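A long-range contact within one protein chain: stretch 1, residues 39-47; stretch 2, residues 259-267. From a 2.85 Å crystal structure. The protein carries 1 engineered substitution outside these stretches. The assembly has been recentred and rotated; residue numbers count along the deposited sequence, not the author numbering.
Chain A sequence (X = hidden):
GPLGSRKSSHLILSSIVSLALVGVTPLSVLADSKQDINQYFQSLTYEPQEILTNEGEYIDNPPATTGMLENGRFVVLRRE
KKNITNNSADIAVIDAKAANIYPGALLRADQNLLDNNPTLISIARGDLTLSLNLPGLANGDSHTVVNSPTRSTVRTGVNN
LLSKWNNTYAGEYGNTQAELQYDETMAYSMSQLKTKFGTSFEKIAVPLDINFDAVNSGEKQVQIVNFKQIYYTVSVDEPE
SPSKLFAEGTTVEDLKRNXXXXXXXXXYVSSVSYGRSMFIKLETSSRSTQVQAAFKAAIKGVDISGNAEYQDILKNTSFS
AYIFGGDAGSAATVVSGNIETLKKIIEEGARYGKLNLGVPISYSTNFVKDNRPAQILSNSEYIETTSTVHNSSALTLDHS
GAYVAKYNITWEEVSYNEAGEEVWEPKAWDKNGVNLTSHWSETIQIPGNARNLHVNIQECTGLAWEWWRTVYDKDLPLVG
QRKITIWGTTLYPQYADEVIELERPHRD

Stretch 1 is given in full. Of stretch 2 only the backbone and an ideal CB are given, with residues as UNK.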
ATOM      1  N   GLN A  39      13.441 -10.802 -42.685  1.00169.95           N
ATOM      2  CA  GLN A  39      12.487 -11.799 -43.152  1.00181.55           C
ATOM      3  C   GLN A  39      12.266 -12.870 -42.090  1.00184.61           C
ATOM      4  O   GLN A  39      11.130 -13.248 -41.801  1.00186.34           O
ATOM      5  CB  GLN A  39      12.978 -12.433 -44.455  1.00184.43           C
ATOM      6  CG  GLN A  39      13.132 -11.442 -45.598  1.00185.73           C
ATOM      7  CD  GLN A  39      13.904 -12.016 -46.768  1.00195.58           C
ATOM      8  OE1 GLN A  39      14.565 -13.048 -46.644  1.00198.46           O
ATOM      9  NE2 GLN A  39      13.832 -11.344 -47.912  1.00201.41           N
ATOM     10  N   TYR A  40      13.359 -13.353 -41.509  1.00186.79           N
ATOM     11  CA  TYR A  40      13.280 -14.344 -40.442  1.00195.07           C
ATOM     12  C   TYR A  40      12.565 -13.766 -39.226  1.00197.11           C
ATOM     13  O   TYR A  40      11.757 -14.445 -38.590  1.00199.96           O
ATOM     14  CB  TYR A  40      14.673 -14.841 -40.055  1.00200.40           C
ATOM     15  CG  TYR A  40      14.673 -15.814 -38.897  1.00204.93           C
ATOM     16  CD1 TYR A  40      14.141 -17.089 -39.037  1.00207.61           C
ATOM     17  CD2 TYR A  40      15.206 -15.458 -37.665  1.00203.67           C
ATOM     18  CE1 TYR A  40      14.138 -17.983 -37.982  1.00209.63           C
ATOM     19  CE2 TYR A  40      15.207 -16.344 -36.604  1.00205.68           C
ATOM     20  CZ  TYR A  40      14.672 -17.605 -36.769  1.00207.48           C
ATOM     21  OH  TYR A  40      14.672 -18.490 -35.715  1.00200.76           O
ATOM     22  N   PHE A  41      12.863 -12.511 -38.903  1.00189.61           N
ATOM     23  CA  PHE A  41      12.168 -11.838 -37.810  1.00180.07           C
ATOM     24  C   PHE A  41      10.672 -11.741 -38.089  1.00179.91           C
ATOM     25  O   PHE A  41       9.851 -11.931 -37.191  1.00183.77           O
ATOM     26  CB  PHE A  41      12.757 -10.451 -37.551  1.00168.86           C
ATOM     27  CG  PHE A  41      13.797 -10.429 -36.470  1.00170.08           C
ATOM     28  CD1 PHE A  41      13.426 -10.412 -35.135  1.00173.99           C
ATOM     29  CD2 PHE A  41      15.144 -10.427 -36.784  1.00171.52           C
ATOM     30  CE1 PHE A  41      14.379 -10.395 -34.136  1.00174.25           C
ATOM     31  CE2 PHE A  41      16.103 -10.409 -35.789  1.00169.37           C
ATOM     32  CZ  PHE A  41      15.719 -10.392 -34.463  1.00170.31           C
ATOM     33  N   GLN A  42      10.325 -11.446 -39.336  1.00176.16           N
ATOM     34  CA  GLN A  42       8.927 -11.377 -39.742  1.00174.03           C
ATOM     35  C   GLN A  42       8.288 -12.759 -39.693  1.00167.22           C
ATOM     36  O   GLN A  42       7.095 -12.892 -39.420  1.00170.82           O
ATOM     37  CB  GLN A  42       8.804 -10.787 -41.147  1.00184.06           C
ATOM     38  CG  GLN A  42       9.251  -9.339 -41.256  1.00196.42           C
ATOM     39  CD  GLN A  42       9.307  -8.852 -42.691  1.00209.28           C
ATOM     40  OE1 GLN A  42       8.817  -9.517 -43.604  1.00212.11           O
ATOM     41  NE2 GLN A  42       9.907  -7.685 -42.897  1.00214.92           N
ATOM     42  N   SER A  43       9.089 -13.786 -39.957  1.00157.73           N
ATOM     43  CA  SER A  43       8.599 -15.159 -39.929  1.00155.72           C
ATOM     44  C   SER A  43       8.444 -15.659 -38.496  1.00152.32           C
ATOM     45  O   SER A  43       7.636 -16.548 -38.227  1.00149.61           O
ATOM     46  CB  SER A  43       9.530 -16.086 -40.714  1.00158.99           C
ATOM     47  OG  SER A  43      10.739 -16.315 -40.012  1.00156.78           O
ATOM     48  N   LEU A  44       9.222 -15.085 -37.583  1.00147.53           N
ATOM     49  CA  LEU A  44       9.139 -15.449 -36.171  1.00143.54           C
ATOM     50  C   LEU A  44       7.699 -15.402 -35.672  1.00139.92           C
ATOM     51  O   LEU A  44       7.065 -14.347 -35.673  1.00134.86           O
ATOM     52  CB  LEU A  44      10.017 -14.528 -35.322  1.00145.47           C
ATOM     53  CG  LEU A  44      11.530 -14.728 -35.428  1.00148.88           C
ATOM     54  CD1 LEU A  44      12.269 -13.673 -34.620  1.00142.56           C
ATOM     55  CD2 LEU A  44      11.918 -16.126 -34.971  1.00157.73           C
ATOM     56  N   THR A  45       7.187 -16.552 -35.244  1.00141.45           N
ATOM     57  CA  THR A  45       5.810 -16.650 -34.775  1.00143.32           C
ATOM     58  C   THR A  45       5.742 -17.069 -33.311  1.00134.74           C
ATOM     59  O   THR A  45       5.701 -18.259 -32.996  1.00132.34           O
ATOM     60  CB  THR A  45       4.996 -17.647 -35.623  1.00150.83           C
ATOM     61  OG1 THR A  45       5.054 -17.264 -37.002  1.00160.72           O
ATOM     62  CG2 THR A  45       3.545 -17.674 -35.168  1.00149.07           C
ATOM     63  N   TYR A  46       5.734 -16.084 -32.418  1.00133.90           N
ATOM     64  CA  TYR A  46       5.639 -16.348 -30.987  1.00132.69           C
ATOM     65  C   TYR A  46       4.541 -15.506 -30.348  1.00127.29           C
ATOM     66  O   TYR A  46       4.001 -14.593 -30.973  1.00126.52           O
ATOM     67  CB  TYR A  46       6.978 -16.080 -30.297  1.00119.16           C
ATOM     68  CG  TYR A  46       7.490 -14.667 -30.464  1.00119.20           C
ATOM     69  CD1 TYR A  46       7.028 -13.640 -29.651  1.00129.23           C
ATOM     70  CD2 TYR A  46       8.438 -14.358 -31.429  1.00130.77           C
ATOM     71  CE1 TYR A  46       7.493 -12.346 -29.798  1.00136.68           C
ATOM     72  CE2 TYR A  46       8.910 -13.068 -31.585  1.00130.06           C
ATOM     73  CZ  TYR A  46       8.434 -12.066 -30.766  1.00126.98           C
ATOM     74  OH  TYR A  46       8.898 -10.780 -30.913  1.00115.35           O
ATOM     75  N   GLU A  47       4.214 -15.819 -29.099  1.00118.83           N
ATOM     76  CA  GLU A  47       3.207 -15.070 -28.357  1.00124.04           C
ATOM     77  C   GLU A  47       3.832 -14.347 -27.167  1.00117.74           C
ATOM     78  O   GLU A  47       3.999 -14.928 -26.094  1.00107.62           O
ATOM     79  CB  GLU A  47       2.075 -15.997 -27.906  1.00129.64           C
ATOM     80  CG  GLU A  47       2.541 -17.364 -27.433  1.00133.92           C
ATOM     81  CD  GLU A  47       1.411 -18.373 -27.373  1.00138.15           C
ATOM     82  OE1 GLU A  47       0.286 -18.031 -27.791  1.00129.16           O
ATOM     83  OE2 GLU A  47       1.650 -19.508 -26.909  1.00150.48           O
ATOM     84  N   UNK A 259      21.216 -18.040 -29.049  1.00225.53           N
ATOM     85  CA  UNK A 259      20.005 -18.388 -28.329  1.00214.95           C
ATOM     86  C   UNK A 259      18.750 -17.756 -28.898  1.00205.79           C
ATOM     87  O   UNK A 259      17.746 -17.618 -28.200  1.00208.20           O
ATOM     88  CB  UNK A 259      20.151 -17.985 -26.860  1.00214.95           C
ATOM     89  N   UNK A 260      18.804 -17.369 -30.168  1.00193.11           N
ATOM     90  CA  UNK A 260      17.645 -16.784 -30.834  1.00176.54           C
ATOM     91  C   UNK A 260      16.828 -17.855 -31.548  1.00190.71           C
ATOM     92  O   UNK A 260      17.332 -18.550 -32.430  1.00217.90           O
ATOM     93  CB  UNK A 260      18.087 -15.708 -31.828  1.00176.54           C
ATOM     94  N   UNK A 261      15.563 -17.982 -31.161  1.00175.83           N
ATOM     95  CA  UNK A 261      14.682 -18.990 -31.736  1.00173.77           C
ATOM     96  C   UNK A 261      13.234 -18.517 -31.680  1.00171.09           C
ATOM     97  O   UNK A 261      12.926 -17.511 -31.041  1.00164.85           O
ATOM     98  CB  UNK A 261      14.838 -20.324 -31.004  1.00173.77           C
ATOM     99  N   UNK A 262      12.348 -19.244 -32.352  1.00174.56           N
ATOM    100  CA  UNK A 262      10.922 -18.953 -32.286  1.00176.32           C
ATOM    101  C   UNK A 262      10.391 -19.351 -30.913  1.00178.55           C
ATOM    102  O   UNK A 262       9.207 -19.188 -30.616  1.00178.77           O
ATOM    103  CB  UNK A 262      10.162 -19.682 -33.396  1.00176.32           C
ATOM    104  N   UNK A 263      11.285 -19.878 -30.081  1.00175.99           N
ATOM    105  CA  UNK A 263      10.945 -20.269 -28.718  1.00165.49           C
ATOM    106  C   UNK A 263      11.526 -19.284 -27.710  1.00142.88           C
ATOM    107  O   UNK A 263      11.032 -19.167 -26.588  1.00128.87           O
ATOM    108  CB  UNK A 263      11.449 -21.684 -28.426  1.00165.49           C
ATOM    109  N   UNK A 264      12.578 -18.578 -28.115  1.00136.77           N
ATOM    110  CA  UNK A 264      13.226 -17.599 -27.249  1.00130.52           C
ATOM    111  C   UNK A 264      13.473 -16.285 -27.987  1.00125.21           C
ATOM    112  O   UNK A 264      14.599 -16.001 -28.400  1.00120.80           O
ATOM    113  CB  UNK A 264      14.546 -18.157 -26.713  1.00130.52           C
ATOM    114  N   UNK A 265      12.414 -15.481 -28.161  1.00135.15           N
ATOM    115  CA  UNK A 265      12.477 -14.186 -28.847  1.00136.07           C
ATOM    116  C   UNK A 265      13.426 -13.204 -28.164  1.00126.74           C
ATOM    117  O   UNK A 265      13.543 -13.214 -26.937  1.00123.06           O
ATOM    118  CB  UNK A 265      11.078 -13.571 -28.927  1.00136.07           C
ATOM    119  N   UNK A 266      14.106 -12.364 -28.959  1.00126.26           N
ATOM    120  CA  UNK A 266      15.042 -11.347 -28.468  1.00129.97           C
ATOM    121  C   UNK A 266      14.345 -10.037 -28.111  1.00131.90           C
ATOM    122  O   UNK A 266      13.451  -9.589 -28.834  1.00136.34           O
ATOM    123  CB  UNK A 266      16.122 -11.081 -29.518  1.00129.97           C
ATOM    124  N   UNK A 267      14.760  -9.428 -27.005  1.00122.60           N
ATOM    125  CA  UNK A 267      14.246  -8.122 -26.612  1.00108.59           C
ATOM    126  C   UNK A 267      15.405  -7.162 -26.372  1.00111.35           C
ATOM    127  O   UNK A 267      16.543  -7.588 -26.193  1.00119.47           O
ATOM    128  CB  UNK A 267      13.373  -8.235 -25.361  1.00108.59           C
TER

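Position 259 is out of reach of stretch 1, but its phi of 105° favours glycine; it is Gly259.

At position 260 the CA-to-CB bond points toward stretch 1, yet nothing of that stretch lies within 5.5 Å of the ideal CB. The space ahead is bordered by the edge of the Tyr40 ring, so a medium or long apolar side chain, such as valine, leucine, isoleucine or methionine, would suit. It is Ile260; its CG2 lies near the plane of the Tyr40 ring, 4.5 Å from Tyr40 CE2, a loose apolar contact.

The CA-to-CB bond of position 261 points away, and the nearest approach to its ideal CB is Tyr40 OH at 5.1 Å. Many side chains would be tolerated, small or polar ones among them. The residue is Thr261, whose contact with the helix is made through the backbone, its CA lying 4.0 Å from Tyr40 OH.

Position 262 sits beside the place where the helix of stretch 1 has ended. Its CB points sideways, 4.3 Å from Leu44 CD2 and 4.7 Å from Thr45 N, whose NH points toward it; Thr45 O is also near. A short polar side chain, such as aspartate, asparagine or serine, would suit. The residue is Asp262, with chi1 t, which turns its carboxylate to the Thr45 backbone: Asp262 OD1 is 2.9 Å from Thr45 N and 2.8 Å from Thr45 O. Two oxygens as close as the latter pair suggest that the acid holds a proton.

Positions 263 and 264 both direct CB away from stretch 1, which offers neither a partner; polar, charged or apolar residues could serve. They are Glu263 and Val264.

Position 265 points toward stretch 1, its ideal CB only 3.5 Å from Tyr46 CE2. So tight an approach favours a compact side chain that can lie flat on the ring; phi of -61° admits proline, and alanine would also fit. Pro265 places its CB over one face of Tyr46, 3.6 Å from the ring centroid and 12° off the normal, a CH-pi contact.

At position 266 CB points sideways, 5.0 Å from Phe41 CE1, leaving room for a modest apolar group: valine, proline or leucine. Pro266 brings its CG to 4.0 Å from Phe41 CE1.

Position 267 has nothing of stretch 1 near its CB; its extended backbone suits a beta-branched residue among others, and it is Val267.

Stretch 2, residues 259-267: GITDEVPPV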
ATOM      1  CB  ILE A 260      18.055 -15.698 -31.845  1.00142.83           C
ATOM      2  CG1 ILE A 260      18.767 -14.547 -31.132  1.00125.71           C
ATOM      3  CG2 ILE A 260      16.837 -15.187 -32.601  1.00120.76           C
ATOM      4  CD1 ILE A 260      19.124 -13.392 -32.043  1.00117.21           C
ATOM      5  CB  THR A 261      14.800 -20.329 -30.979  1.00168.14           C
ATOM      6  OG1 THR A 261      16.172 -20.579 -30.650  1.00168.02           O
ATOM      7  CG2 THR A 261      14.266 -21.478 -31.825  1.00171.26           C
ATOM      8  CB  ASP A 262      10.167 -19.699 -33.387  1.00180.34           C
ATOM      9  CG  ASP A 262       8.772 -19.153 -33.610  1.00180.13           C
ATOM     10  OD1 ASP A 262       8.470 -18.061 -33.082  1.00172.37           O
ATOM     11  OD2 ASP A 262       7.977 -19.810 -34.314  1.00183.22           O
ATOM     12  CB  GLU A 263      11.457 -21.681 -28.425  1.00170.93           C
ATOM     13  CG  GLU A 263      10.618 -22.787 -29.043  1.00181.72           C
ATOM     14  CD  GLU A 263       9.292 -22.974 -28.333  1.00188.78           C
ATOM     15  OE1 GLU A 263       9.233 -22.731 -27.109  1.00189.14           O
ATOM     16  OE2 GLU A 263       8.309 -23.367 -28.997  1.00190.20           O
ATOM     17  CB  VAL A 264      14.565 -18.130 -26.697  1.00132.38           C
ATOM     18  CG1 VAL A 264      15.121 -17.179 -25.649  1.00123.23           C
ATOM     19  CG2 VAL A 264      14.384 -19.522 -26.113  1.00136.35           C
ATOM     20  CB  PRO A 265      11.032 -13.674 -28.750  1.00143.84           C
ATOM     21  CG  PRO A 265      10.433 -14.459 -27.614  1.00151.16           C
ATOM     22  CD  PRO A 265      11.031 -15.811 -27.785  1.00150.01           C
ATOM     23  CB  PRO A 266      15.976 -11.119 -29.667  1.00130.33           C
ATOM     24  CG  PRO A 266      15.585 -12.150 -30.707  1.00135.35           C
ATOM     25  CD  PRO A 266      14.161 -12.480 -30.423  1.00128.16           C
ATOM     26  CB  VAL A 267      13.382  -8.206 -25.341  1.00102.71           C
ATOM     27  CG1 VAL A 267      12.188  -9.120 -25.570  1.00 93.52           C
ATOM     28  CG2 VAL A 267      14.215  -8.688 -24.163  1.00110.35           C
TER
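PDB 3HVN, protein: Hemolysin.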